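Local coordinates for HcgC (PDB 5O4J), which catalyses, as a SAM-dependent C-methyltransferase, the methylation of a pyridinol, probably as a step in building the FeGP cofactor of [Fe]-hydrogenase, at residues A[9-14]-A[229-234]; A[42-47]-A[67-72]; A[137-142]-A[169-174]. All coordinates share one frame; numbering follows the deposited sequence.

Contact 1: A[9-14]-A[229-234]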
loop_
_atom_site.group_PDB
_atom_site.type_symbol
_atom_site.label_atom_id
_atom_site.label_comp_id
_atom_site.label_asym_id
_atom_site.label_seq_id
_atom_site.Cartn_x
_atom_site.Cartn_y
_atom_site.Cartn_z
ATOM N N VAL A 9 -3.765 24.761 -12.940
ATOM C CA VAL A 9 -3.980 23.713 -11.957
ATOM C C VAL A 9 -5.282 23.982 -11.220
ATOM O O VAL A 9 -5.611 25.134 -10.909
ATOM C CB VAL A 9 -2.790 23.617 -10.981
ATOM C CG1 VAL A 9 -3.004 22.474 -10.010
ATOM C CG2 VAL A 9 -1.505 23.402 -11.754
ATOM N N LYS A 10 -6.021 22.914 -10.942
ATOM C CA LYS A 10 -7.306 23.002 -10.271
ATOM C C LYS A 10 -7.150 22.595 -8.816
ATOM O O LYS A 10 -6.365 21.705 -8.491
ATOM C CB LYS A 10 -8.338 22.081 -10.926
ATOM C CG LYS A 10 -8.559 22.334 -12.412
ATOM C CD LYS A 10 -9.426 21.241 -13.030
ATOM C CE LYS A 10 -9.515 21.398 -14.539
ATOM N NZ LYS A 10 -10.128 22.688 -14.937
ATOM N N THR A 11 -7.924 23.239 -7.948
ATOM C CA THR A 11 -8.038 22.848 -6.550
ATOM C C THR A 11 -9.470 22.413 -6.299
ATOM O O THR A 11 -10.403 23.194 -6.505
ATOM C CB THR A 11 -7.666 23.992 -5.611
ATOM O OG1 THR A 11 -6.313 24.379 -5.857
ATOM C CG2 THR A 11 -7.839 23.555 -4.148
ATOM N N THR A 12 -9.637 21.185 -5.828
ATOM C CA THR A 12 -10.951 20.594 -5.620
ATOM C C THR A 12 -11.075 20.187 -4.158
ATOM O O THR A 12 -10.275 19.391 -3.666
ATOM C CB THR A 12 -11.144 19.384 -6.532
ATOM O OG1 THR A 12 -10.885 19.773 -7.888
ATOM C CG2 THR A 12 -12.578 18.845 -6.417
ATOM N N ARG A 13 -12.081 20.720 -3.476
ATOM C CA ARG A 13 -12.417 20.305 -2.122
ATOM C C ARG A 13 -13.577 19.320 -2.174
ATOM O O ARG A 13 -14.551 19.527 -2.904
ATOM C CB ARG A 13 -12.803 21.504 -1.259
ATOM C CG ARG A 13 -11.669 22.494 -0.994
ATOM C CD ARG A 13 -12.153 23.717 -0.211
ATOM N NE ARG A 13 -13.263 23.410 0.695
ATOM C CZ ARG A 13 -13.795 24.268 1.562
ATOM N NH1 ARG A 13 -13.322 25.504 1.667
ATOM N NH2 ARG A 13 -14.804 23.877 2.330
ATOM N N SER A 14 -13.474 18.243 -1.404
ATOM C CA SER A 14 -14.529 17.242 -1.427
ATOM C C SER A 14 -15.823 17.817 -0.867
ATOM O O SER A 14 -15.820 18.622 0.070
ATOM C CB SER A 14 -14.124 15.989 -0.641
ATOM O OG SER A 14 -13.919 16.234 0.750
ATOM N N ALA A 229 -13.340 16.725 3.747
ATOM C CA ALA A 229 -12.417 15.673 4.162
ATOM C C ALA A 229 -11.106 15.744 3.385
ATOM O O ALA A 229 -10.035 15.485 3.945
ATOM C CB ALA A 229 -13.055 14.292 4.006
ATOM N N ILE A 230 -11.165 16.076 2.100
ATOM C CA ILE A 230 -9.999 16.007 1.223
ATOM C C ILE A 230 -9.966 17.209 0.298
ATOM O O ILE A 230 -10.998 17.641 -0.217
ATOM C CB ILE A 230 -9.988 14.706 0.395
ATOM C CG1 ILE A 230 -9.831 13.510 1.338
ATOM C CG2 ILE A 230 -8.837 14.709 -0.606
ATOM C CD1 ILE A 230 -9.948 12.153 0.681
ATOM N N THR A 231 -8.763 17.722 0.064
ATOM C CA THR A 231 -8.505 18.750 -0.935
ATOM C C THR A 231 -7.475 18.219 -1.925
ATOM O O THR A 231 -6.458 17.645 -1.522
ATOM C CB THR A 231 -8.018 20.034 -0.263
ATOM O OG1 THR A 231 -9.028 20.494 0.639
ATOM C CG2 THR A 231 -7.718 21.118 -1.291
ATOM N N VAL A 232 -7.754 18.376 -3.217
ATOM C CA VAL A 232 -6.923 17.796 -4.261
ATOM C C VAL A 232 -6.402 18.897 -5.171
ATOM O O VAL A 232 -7.132 19.838 -5.506
ATOM C CB VAL A 232 -7.699 16.751 -5.090
ATOM C CG1 VAL A 232 -6.724 15.993 -5.974
ATOM C CG2 VAL A 232 -8.472 15.810 -4.189
ATOM N N SER A 233 -5.152 18.746 -5.601
ATOM C CA SER A 233 -4.533 19.580 -6.627
ATOM C C SER A 233 -4.344 18.724 -7.876
ATOM O O SER A 233 -3.723 17.656 -7.812
ATOM C CB SER A 233 -3.198 20.139 -6.132
ATOM O OG SER A 233 -2.571 20.952 -7.113
ATOM N N SER A 234 -4.905 19.164 -9.006
ATOM C CA SER A 234 -4.864 18.362 -10.222
ATOM C C SER A 234 -4.927 19.253 -11.461
ATOM O O SER A 234 -5.385 20.398 -11.413
ATOM C CB SER A 234 -6.018 17.352 -10.255
ATOM O OG SER A 234 -7.269 18.007 -10.359
HETATM O O HOH W 1 -3.762 23.313 -6.663
HETATM O O HOH W 2 -8.367 19.435 -8.180
#
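The carbonyl oxygen of Val-232 is gripped by two hydrogen bonds and a CA-H...O contact. Thr-12 N donates to Val-232 O at 2.9 Å within the carbonyl plane, water 2 donates a second hydrogen bond to it, and Thr-11 CA, on the strand of Thr-12, approaches it as well. Water 2 also donates to Ser-234 OG (2.8 Å) and is hydrogen-bonded to Thr-12 OG1 (2.6 Å), the hydroxyl lying beside its own backbone N (chi1 -54°). Ser-234 OG has a further partner in Asp-236 O. On the face bearing Thr-11 and Ser-233, water 1 joins their hydroxyls, while Tyr-207 of the second subunit bonds Thr-11 OG1. The side chains of Thr-11 and Thr-231 cross obliquely, Thr-11 CG2 lying 3.8 Å from Thr-231 CG2. Thr-231 OG1 pairs with Asn-204. Val-9 sets CG1, anti to its backbone N, 3.3 Å from Ser-233 OG.

Where strand 10-13 ends, a side-chain oxygen replaces a backbone carbonyl as acceptor. Ser-14 N still bonds Ile-230 O at 2.8 Å, but the N-H of Ile-230 goes to Ser-14 OG at 3.1 Å, while Ser-14 O is hydrogen-bonded to Ser-228 OG; Ser-14 OG is bonded to Ile-16 O as well. In these central strands of a four-stranded antiparallel sheet, hydroxyls and bridging waters imply cohesion through directed polar bonds on both faces.

Contact 2: A[42-47]-A[67-72]. With SAH (S-adenosyl-L-homocysteine), chain E.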
loop_
_atom_site.group_PDB
_atom_site.type_symbol
_atom_site.label_atom_id
_atom_site.label_comp_id
_atom_site.label_asym_id
_atom_site.label_seq_id
_atom_site.Cartn_x
_atom_site.Cartn_y
_atom_site.Cartn_z
ATOM N N PHE A 42 -37.513 -0.139 26.992
ATOM C CA PHE A 42 -36.789 -0.074 28.250
ATOM C C PHE A 42 -37.235 1.155 29.028
ATOM O O PHE A 42 -37.584 2.185 28.447
ATOM C CB PHE A 42 -35.268 -0.011 28.017
ATOM C CG PHE A 42 -34.714 -1.201 27.284
ATOM C CD1 PHE A 42 -34.293 -2.332 27.975
ATOM C CD2 PHE A 42 -34.629 -1.198 25.907
ATOM C CE1 PHE A 42 -33.792 -3.432 27.293
ATOM C CE2 PHE A 42 -34.129 -2.293 25.221
ATOM C CZ PHE A 42 -33.703 -3.405 25.909
ATOM N N LYS A 43 -37.192 1.042 30.357
ATOM C CA LYS A 43 -37.564 2.161 31.212
ATOM C C LYS A 43 -36.421 3.150 31.357
ATOM O O LYS A 43 -36.646 4.367 31.380
ATOM C CB LYS A 43 -37.995 1.649 32.589
ATOM C CG LYS A 43 -39.388 1.038 32.604
ATOM C CD LYS A 43 -39.683 0.345 33.929
ATOM C CE LYS A 43 -41.143 -0.078 34.026
ATOM N NZ LYS A 43 -41.482 -1.171 33.069
ATOM N N GLN A 44 -35.188 2.655 31.455
ATOM C CA GLN A 44 -34.048 3.527 31.704
ATOM C C GLN A 44 -32.798 2.941 31.072
ATOM O O GLN A 44 -32.354 1.852 31.450
ATOM C CB GLN A 44 -33.847 3.723 33.202
ATOM C CG GLN A 44 -32.691 4.638 33.552
ATOM C CD GLN A 44 -32.471 4.725 35.040
ATOM O OE1 GLN A 44 -31.914 3.815 35.647
ATOM N NE2 GLN A 44 -32.935 5.811 35.642
ATOM N N ALA A 45 -32.222 3.674 30.130
ATOM C CA ALA A 45 -30.979 3.288 29.484
ATOM C C ALA A 45 -29.865 4.195 29.976
ATOM O O ALA A 45 -30.042 5.414 30.061
ATOM C CB ALA A 45 -31.092 3.378 27.962
ATOM N N ILE A 46 -28.726 3.600 30.312
ATOM C CA ILE A 46 -27.528 4.349 30.670
ATOM C C ILE A 46 -26.441 4.014 29.660
ATOM O O ILE A 46 -26.139 2.837 29.427
ATOM C CB ILE A 46 -27.073 4.052 32.109
ATOM C CG1 ILE A 46 -28.111 4.626 33.076
ATOM C CG2 ILE A 46 -25.684 4.652 32.369
ATOM C CD1 ILE A 46 -27.718 4.620 34.537
ATOM N N VAL A 47 -25.881 5.051 29.048
ATOM C CA VAL A 47 -24.836 4.931 28.041
ATOM C C VAL A 47 -23.581 5.584 28.602
ATOM O O VAL A 47 -23.598 6.776 28.942
ATOM C CB VAL A 47 -25.254 5.595 26.721
ATOM C CG1 VAL A 47 -24.140 5.492 25.684
ATOM C CG2 VAL A 47 -26.548 4.981 26.212
ATOM N N GLU A 67 -36.358 6.760 29.407
ATOM C CA GLU A 67 -35.337 7.685 29.881
ATOM C C GLU A 67 -33.985 7.215 29.378
ATOM O O GLU A 67 -33.678 6.020 29.430
ATOM C CB GLU A 67 -35.323 7.763 31.408
ATOM C CG GLU A 67 -34.411 8.841 31.976
ATOM C CD GLU A 67 -34.337 8.798 33.492
ATOM O OE1 GLU A 67 -34.036 9.843 34.105
ATOM O OE2 GLU A 67 -34.585 7.718 34.072
ATOM N N VAL A 68 -33.189 8.152 28.868
ATOM C CA VAL A 68 -31.852 7.856 28.374
ATOM C C VAL A 68 -30.878 8.789 29.073
ATOM O O VAL A 68 -31.046 10.012 29.028
ATOM C CB VAL A 68 -31.746 7.999 26.847
ATOM C CG1 VAL A 68 -30.318 7.699 26.386
ATOM C CG2 VAL A 68 -32.730 7.061 26.165
ATOM N N ILE A 69 -29.869 8.213 29.715
ATOM C CA ILE A 69 -28.846 8.964 30.426
ATOM C C ILE A 69 -27.496 8.669 29.797
ATOM O O ILE A 69 -27.133 7.503 29.614
ATOM C CB ILE A 69 -28.817 8.601 31.915
ATOM C CG1 ILE A 69 -30.195 8.817 32.546
ATOM C CG2 ILE A 69 -27.743 9.415 32.619
ATOM C CD1 ILE A 69 -30.384 8.066 33.831
ATOM N N ILE A 70 -26.754 9.723 29.482
ATOM C CA ILE A 70 -25.358 9.620 29.078
ATOM C C ILE A 70 -24.504 9.904 30.301
ATOM O O ILE A 70 -24.722 10.902 30.996
ATOM C CB ILE A 70 -25.026 10.606 27.944
ATOM C CG1 ILE A 70 -25.450 10.036 26.586
ATOM C CG2 ILE A 70 -23.527 10.977 27.953
ATOM C CD1 ILE A 70 -24.338 9.321 25.818
ATOM N N VAL A 71 -23.520 9.044 30.554
ATOM C CA VAL A 71 -22.570 9.241 31.636
ATOM C C VAL A 71 -21.195 9.390 31.018
ATOM O O VAL A 71 -20.799 8.573 30.181
ATOM C CB VAL A 71 -22.581 8.083 32.650
ATOM C CG1 VAL A 71 -21.508 8.307 33.727
ATOM C CG2 VAL A 71 -23.960 7.933 33.265
ATOM N N ASP A 72 -20.476 10.435 31.422
ATOM C CA ASP A 72 -19.101 10.597 30.996
ATOM C C ASP A 72 -18.266 11.103 32.157
ATOM O O ASP A 72 -18.727 11.917 32.962
ATOM C CB ASP A 72 -18.968 11.553 29.818
ATOM C CG ASP A 72 -17.709 11.282 29.010
ATOM O OD1 ASP A 72 -16.609 11.634 29.480
ATOM O OD2 ASP A 72 -17.824 10.660 27.932
HETATM N N SAH E . -15.619 3.912 21.209
HETATM C CA SAH E . -15.972 5.358 21.081
HETATM C CB SAH E . -14.834 6.213 21.637
HETATM C CG SAH E . -14.849 6.242 23.163
HETATM S SD SAH E . -13.622 7.344 23.819
HETATM C C SAH E . -16.210 5.751 19.651
HETATM O O SAH E . -16.491 6.948 19.394
HETATM O OXT SAH E . -16.102 4.871 18.786
HETATM C "C5'" SAH E . -13.942 7.236 25.555
HETATM C "C4'" SAH E . -15.135 8.074 26.001
HETATM O "O4'" SAH E . -15.603 7.563 27.255
HETATM C "C3'" SAH E . -14.737 9.513 26.267
HETATM O "O3'" SAH E . -15.845 10.404 26.062
HETATM C "C2'" SAH E . -14.320 9.451 27.716
HETATM O "O2'" SAH E . -14.323 10.714 28.389
HETATM C "C1'" SAH E . -15.357 8.516 28.293
HETATM N N9 SAH E . -14.897 7.759 29.468
HETATM C C8 SAH E . -13.673 7.218 29.658
HETATM N N7 SAH E . -13.644 6.565 30.848
HETATM C C5 SAH E . -14.868 6.679 31.399
HETATM C C6 SAH E . -15.522 6.217 32.639
HETATM N N6 SAH E . -14.827 5.488 33.542
HETATM N N1 SAH E . -16.812 6.555 32.830
HETATM C C2 SAH E . -17.513 7.270 31.937
HETATM N N3 SAH E . -16.986 7.729 30.790
HETATM C C4 SAH E . -15.692 7.462 30.485
#
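Gln-44 and Glu-67 lie side by side and point the same way, both chains extended with CG anti to the backbone N. Gln-44 NE2 donates to Glu-67 OE2 at 3.0 Å along an almost straight line (169° at the hydrogen). The carboxylate oxygen sits close to the plane of the amide, yet the donor reaches it from well above the carboxylate plane, and the two flat groups are turned 42° apart. Ser-103 O also accepts from NE2, and Asn-105 N donates to OE1, which together settle which way round the amide lies. The CD1 methyl of Ile-69 rests against the same amide, 3.9 Å from Gln-44 NE2. Farther along this face Ile-46 runs alongside Ile-69, and Ile-46 crosses Val-71 obliquely, CG2 to CG2 at 3.8 Å.

The strands are neighbours in the parallel part of the mixed sheet of a Rossmann-like fold, joined through helix 54-60 as a beta-alpha-beta unit. Their backbones are stitched by near-linear bonds such as Ala-45 N to Glu-67 O and Val-71 N to Val-47 O, each 2.8 Å.

On the face of Ala-45, Val-68, Val-47 and Ile-70, the side chains meet beneath that connecting helix, whose Ala-58 touches both Val-68 and Ile-70. A chi2 of -95°, off the staggered positions, swings Ile-70 CD1 back over Val-47, 3.8 Å from Val-47 CG1. Beyond the paired residues, Asp-72 turns its carboxylate to the ribose of S-adenosyl-L-homocysteine, as the acidic residue at the end of the second strand does in many Rossmann methyltransferases. SAH O2' donates to Asp-72 OD1 and SAH O3' to Asp-72 OD2, both at 2.7 Å. Gln-74 N and Ala-50 N bond OD1 and OD2 in turn, holding the carboxylate's rotation.

Contact 3: A[137-142]-A[169-174]. With LI (lithium ion), chain I; SO4 (sulfate ion), chain F.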
loop_
_atom_site.group_PDB
_atom_site.type_symbol
_atom_site.label_atom_id
_atom_site.label_comp_id
_atom_site.label_asym_id
_atom_site.label_seq_id
_atom_site.Cartn_x
_atom_site.Cartn_y
_atom_site.Cartn_z
ATOM N N LYS A 137 -11.271 -3.104 20.019
ATOM C CA LYS A 137 -10.300 -3.754 19.155
ATOM C C LYS A 137 -10.790 -3.749 17.719
ATOM O O LYS A 137 -11.945 -4.084 17.447
ATOM C CB LYS A 137 -10.063 -5.186 19.607
ATOM C CG LYS A 137 -9.472 -5.301 20.999
ATOM C CD LYS A 137 -9.071 -6.746 21.313
ATOM C CE LYS A 137 -10.243 -7.719 21.196
ATOM N NZ LYS A 137 -11.362 -7.387 22.115
ATOM N N GLY A 138 -9.901 -3.383 16.809
ATOM C CA GLY A 138 -10.134 -3.524 15.389
ATOM C C GLY A 138 -9.461 -4.787 14.897
ATOM O O GLY A 138 -9.674 -5.865 15.464
ATOM N N ASN A 139 -8.617 -4.666 13.879
ATOM C CA ASN A 139 -7.827 -5.789 13.401
ATOM C C ASN A 139 -6.609 -5.963 14.314
ATOM O O ASN A 139 -6.473 -5.277 15.330
ATOM C CB ASN A 139 -7.483 -5.572 11.929
ATOM C CG ASN A 139 -8.728 -5.280 11.081
ATOM O OD1 ASN A 139 -8.783 -4.285 10.360
ATOM N ND2 ASN A 139 -9.745 -6.152 11.184
ATOM N N HIS A 140 -5.733 -6.921 14.010
ATOM C CA HIS A 140 -4.865 -7.434 15.064
ATOM C C HIS A 140 -3.692 -6.515 15.378
ATOM O O HIS A 140 -2.917 -6.129 14.496
ATOM C CB HIS A 140 -4.324 -8.826 14.749
ATOM C CG HIS A 140 -3.696 -9.470 15.947
ATOM N ND1 HIS A 140 -4.390 -9.662 17.120
ATOM C CD2 HIS A 140 -2.436 -9.905 16.177
ATOM C CE1 HIS A 140 -3.594 -10.217 18.014
ATOM N NE2 HIS A 140 -2.402 -10.377 17.467
ATOM N N ASP A 141 -3.518 -6.255 16.670
ATOM C CA ASP A 141 -2.395 -5.499 17.198
ATOM C C ASP A 141 -2.171 -5.997 18.617
ATOM O O ASP A 141 -3.093 -5.950 19.435
ATOM C CB ASP A 141 -2.691 -4.004 17.176
ATOM C CG ASP A 141 -1.572 -3.172 17.783
ATOM O OD1 ASP A 141 -1.551 -3.001 19.023
ATOM O OD2 ASP A 141 -0.731 -2.672 17.012
ATOM N N LYS A 142 -0.959 -6.477 18.911
ATOM C CA LYS A 142 -0.694 -7.070 20.219
ATOM C C LYS A 142 -0.854 -6.052 21.341
ATOM O O LYS A 142 -1.456 -6.356 22.378
ATOM C CB LYS A 142 0.710 -7.671 20.243
ATOM C CG LYS A 142 0.880 -8.870 19.327
ATOM C CD LYS A 142 2.308 -9.396 19.353
ATOM C CE LYS A 142 2.450 -10.699 18.584
ATOM N NZ LYS A 142 3.475 -10.614 17.507
ATOM N N SER A 169 -12.279 -5.508 4.013
ATOM C CA SER A 169 -11.085 -5.582 3.172
ATOM C C SER A 169 -9.959 -4.628 3.555
ATOM O O SER A 169 -8.948 -4.598 2.849
ATOM C CB SER A 169 -11.407 -5.346 1.690
ATOM O OG SER A 169 -12.213 -6.396 1.196
ATOM N N LYS A 170 -10.087 -3.847 4.625
ATOM C CA LYS A 170 -9.081 -2.851 4.963
ATOM C C LYS A 170 -8.698 -2.968 6.429
ATOM O O LYS A 170 -9.503 -3.384 7.263
ATOM C CB LYS A 170 -9.590 -1.425 4.683
ATOM C CG LYS A 170 -9.906 -1.169 3.221
ATOM C CD LYS A 170 -8.641 -1.118 2.397
ATOM C CE LYS A 170 -8.889 -0.453 1.051
ATOM N NZ LYS A 170 -7.633 -0.322 0.263
ATOM N N PHE A 171 -7.477 -2.546 6.744
ATOM C CA PHE A 171 -6.950 -2.665 8.102
ATOM C C PHE A 171 -7.193 -1.389 8.907
ATOM O O PHE A 171 -6.790 -0.299 8.490
ATOM C CB PHE A 171 -5.451 -2.964 8.073
ATOM C CG PHE A 171 -4.885 -3.295 9.432
ATOM C CD1 PHE A 171 -4.550 -2.284 10.318
ATOM C CD2 PHE A 171 -4.704 -4.602 9.829
ATOM C CE1 PHE A 171 -4.038 -2.572 11.564
ATOM C CE2 PHE A 171 -4.201 -4.896 11.077
ATOM C CZ PHE A 171 -3.872 -3.880 11.952
ATOM N N SER A 172 -7.761 -1.545 10.104
ATOM C CA SER A 172 -7.878 -0.478 11.084
ATOM C C SER A 172 -7.535 -1.031 12.454
ATOM O O SER A 172 -7.886 -2.169 12.773
ATOM C CB SER A 172 -9.289 0.131 11.104
ATOM O OG SER A 172 -9.466 1.035 10.014
ATOM N N LYS A 173 -6.849 -0.216 13.262
ATOM C CA LYS A 173 -6.343 -0.693 14.549
ATOM C C LYS A 173 -7.429 -0.761 15.612
ATOM O O LYS A 173 -7.312 -1.545 16.562
ATOM C CB LYS A 173 -5.205 0.210 15.024
ATOM C CG LYS A 173 -3.912 0.037 14.261
ATOM C CD LYS A 173 -3.238 -1.262 14.634
ATOM C CE LYS A 173 -1.796 -1.288 14.170
ATOM N NZ LYS A 173 -0.968 -0.518 15.131
ATOM N N THR A 174 -8.463 0.065 15.501
ATOM C CA THR A 174 -9.548 0.058 16.465
ATOM C C THR A 174 -10.856 0.232 15.710
ATOM O O THR A 174 -10.882 0.531 14.512
ATOM C CB THR A 174 -9.444 1.152 17.554
ATOM O OG1 THR A 174 -10.012 2.379 17.083
ATOM C CG2 THR A 174 -8.005 1.388 18.012
HETATM LI LI LI I . -14.424 -7.515 1.769
HETATM S S SO4 F . -10.194 -9.389 13.536
HETATM O O1 SO4 F . -11.389 -8.675 14.035
HETATM O O2 SO4 F . -9.240 -9.600 14.652
HETATM O O3 SO4 F . -9.558 -8.563 12.489
HETATM O O4 SO4 F . -10.598 -10.694 12.967
HETATM O O HOH W 3 -6.828 -3.919 17.516
HETATM O O HOH W 4 -10.973 -5.457 8.658
HETATM O O HOH W 5 -16.753 -7.575 2.143
#
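Asn-139 carries the contact through a side chain whose CG stands anti to the carbonyl carbon, beside the backbone N (chi1 -53°). That torsion folds OD1 back to the backbone of Ser-172, where Ser-172 N donates to Asn-139 OD1 at 2.9 Å, in plane and on a lone pair. Asn-139 N separately donates to Ser-172 O at 2.8 Å, nearly along the C=O axis, so one residue meets both backbone groups of Ser-172. Asn-139 ND2 gives one N-H to O3 of a sulfate (2.7 Å), probably from the crystallisation liquor and also bound by Asn-139 of the third subunit. Its other N-H goes to water 4, which lies 2.9 Å from Lys-170 O and probably donates to it.

Phe-171, with CG anti to its backbone N, offers a ring face to Asn-139 CB, 3.9 Å from the ring centroid in a CH-pi contact. In the ring plane, His-140 O and Lys-173 CD meet its edge. An alanine in place of Asn-139 would keep CB but lose OD1 and ND2, and would probably loosen the hold on Ser-172 and cost the links to water 4 and sulfate.

Lys-173 starts away from the other segment, but bends at chi2 (-73°) and chi4 (80°) bring its NZ to Asp-141 OD2, a salt bridge of 2.9 Å made from above the carboxylate plane. With the carbonyls of Asn-193, Leu-195 and Val-198 of the second subunit, four acceptors share the three N-H of NZ. Asp-141 OD1 caps Ile-144 N at the start of helix 142-147. The segments are loops following adjacent parallel strands, 130-134 and 159-167, the end of a Rossmann-type sheet where active sites typically form; Thr-174 here touches the bound ligand PJL.

How the contacts relate
Contacts 2 and 3 follow one another along the chain, and both are nested inside the long loop closed by contact 1. None touches another. Contacts 1 and 2 are farthest apart, about 43 Å between centres and on opposite sides of the chain's centre; contact 3 lies about 29 Å from contact 1 and 30 Å from contact 2, again between centres. Ligands relate them: Asp-72 of contact 2 binds SAH, while Thr-174 of contact 3 has its side chain about 4 Å from PJL. Contact 1 meets the pyridinol 9KH through Val-9, also about 4 Å away. Val-9 packs on Ile-115 of the second subunit, consistent with a pocket shared across the interface that contact 3 also touches.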